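Local coordinates for oxidase/hydroxylase (Streptomyces hygroscopicus subsp. hygroscopicus, PDB 4XCB), which catalyses an oxidative cyclization in orthosomycin biosynthesis as a non-haem, metal-dependent oxygenase that binds 2-oxoglutarate and hygromycin B, at the interface of chains A and B. Residues are numbered along the deposited sequence; one frame, centred on the assembly and turned at random. Chains: chain A/B, oxidase/hydroxylase.

The interface of chains A and B. Residues chain A 13, 17; chain B 159-160, 162, 165, 169, 208.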
loop_
_atom_site.group_PDB
_atom_site.type_symbol
_atom_site.label_atom_id
_atom_site.label_comp_id
_atom_site.label_asym_id
_atom_site.label_seq_id
_atom_site.Cartn_x
_atom_site.Cartn_y
_atom_site.Cartn_z
ATOM N N TYR A 13 -5.875 2.140 17.637
ATOM C CA TYR A 13 -6.874 1.669 16.680
ATOM C C TYR A 13 -7.692 2.838 16.177
ATOM O O TYR A 13 -7.913 2.984 14.971
ATOM C CB TYR A 13 -7.807 0.625 17.297
ATOM C CG TYR A 13 -8.849 0.115 16.317
ATOM C CD1 TYR A 13 -8.614 -1.035 15.563
ATOM C CD2 TYR A 13 -10.056 0.776 16.139
ATOM C CE1 TYR A 13 -9.574 -1.510 14.674
ATOM C CE2 TYR A 13 -11.001 0.318 15.252
ATOM C CZ TYR A 13 -10.753 -0.821 14.520
ATOM O OH TYR A 13 -11.721 -1.255 13.645
ATOM N N THR A 17 -7.827 4.476 12.454
ATOM C CA THR A 17 -9.030 4.332 11.648
ATOM C C THR A 17 -9.739 5.653 11.375
ATOM O O THR A 17 -10.472 5.763 10.390
ATOM C CB THR A 17 -10.032 3.363 12.301
ATOM O OG1 THR A 17 -10.244 3.718 13.672
ATOM C CG2 THR A 17 -9.511 1.935 12.211
ATOM N N VAL B 159 -18.061 0.110 12.614
ATOM C CA VAL B 159 -16.928 0.747 13.292
ATOM C C VAL B 159 -16.251 1.619 12.255
ATOM O O VAL B 159 -15.761 1.120 11.254
ATOM C CB VAL B 159 -15.964 -0.290 13.872
ATOM C CG1 VAL B 159 -14.848 0.379 14.670
ATOM C CG2 VAL B 159 -16.720 -1.279 14.751
ATOM N N GLN B 160 -16.233 2.928 12.480
ATOM C CA GLN B 160 -15.704 3.869 11.500
ATOM C C GLN B 160 -14.285 3.521 11.052
ATOM O O GLN B 160 -13.414 3.317 11.884
ATOM C CB GLN B 160 -15.711 5.282 12.072
ATOM C CG GLN B 160 -15.152 6.301 11.116
ATOM C CD GLN B 160 -14.995 7.681 11.730
ATOM O OE1 GLN B 160 -14.065 8.409 11.400
ATOM N NE2 GLN B 160 -15.914 8.047 12.617
ATOM N N SER B 162 -13.081 0.894 9.831
ATOM C CA SER B 162 -12.606 -0.425 10.194
ATOM C C SER B 162 -12.250 -1.258 8.960
ATOM O O SER B 162 -11.569 -2.260 9.080
ATOM C CB SER B 162 -13.636 -1.157 11.048
ATOM O OG SER B 162 -14.858 -1.223 10.350
ATOM N N ALA B 165 -8.543 -0.676 8.685
ATOM C CA ALA B 165 -7.826 -0.832 9.951
ATOM C C ALA B 165 -6.537 -1.628 9.784
ATOM O O ALA B 165 -6.498 -2.630 9.059
ATOM C CB ALA B 165 -8.717 -1.512 10.995
ATOM N N LEU B 169 -9.021 -5.368 16.725
ATOM C CA LEU B 169 -9.799 -4.766 17.806
ATOM C C LEU B 169 -10.353 -5.801 18.789
ATOM O O LEU B 169 -10.324 -5.587 19.997
ATOM C CB LEU B 169 -10.945 -3.939 17.225
ATOM C CG LEU B 169 -11.855 -3.274 18.260
ATOM C CD1 LEU B 169 -11.076 -2.226 19.039
ATOM C CD2 LEU B 169 -13.065 -2.660 17.576
ATOM N N MET B 208 -15.987 -3.560 9.545
ATOM C CA MET B 208 -16.518 -4.197 10.738
ATOM C C MET B 208 -17.900 -3.643 11.017
ATOM O O MET B 208 -18.080 -2.431 11.157
ATOM C CB MET B 208 -15.623 -3.989 11.949
ATOM C CG MET B 208 -16.113 -4.756 13.162
ATOM S SD MET B 208 -15.027 -4.586 14.580
ATOM C CE MET B 208 -13.487 -5.204 13.900
HETATM O O HOH W 1 -12.812 3.226 14.570
HETATM O O HOH W 2 -12.676 6.857 9.210
HETATM O O HOH W 3 -11.282 -3.417 11.998
#
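The phenol ring of A:Tyr13 reaches into chain B with B:Leu169 on one face, where CD1 stands 4.2 Å above the ring plane over its centre and CB sits above CE1, and with CG2 of its own helix neighbour A:Thr17 on the other, towards the rim. CB of B:Ala165 lies off the CE1 edge, displaced to the A:Thr17 side, and CG1 of B:Val159 approaches the CE2 corner from near the ring plane, 3.9 Å from CE2. CG of A:Tyr13 is anti to its own N (chi1 -180°), which carries the ring away from helix 9-18 and into the partner. At the far end, OH packs against CB of B:Ser162, and water 3, in the ring plane at 2.8 Å from OH, links the hydroxyl to the backbone O of B:Ser162. Were A:Tyr13 an alanine, B:Leu169 and B:Ala165 would probably lose their aromatic partner, and this water link with it.

One turn on, A:Thr17 adds its methyl, CG2, against CB of B:Ala165. Its hydroxyl OG1 bonds to the carbonyl O of A:Tyr13 at 2.8 Å, tilted 31° from the carbonyl plane, which is consistent with the chi1 of 50° that leaves the methyl facing B:Ala165. OG1 also contacts water 1, which passes the link to O of B:Gln160, while water 2 joins O of A:Thr17 to the side-chain OE1 of B:Gln160.

The patch is one part of a two-fold interface between identical chains, a pairing that may or may not persist in solution. Behind it, B:Ser162 OG bonds in the carbonyl plane to a lone pair of B:Val159 O, and OG accepts a hydrogen bond from the backbone N of B:Met208 at 2.7 Å.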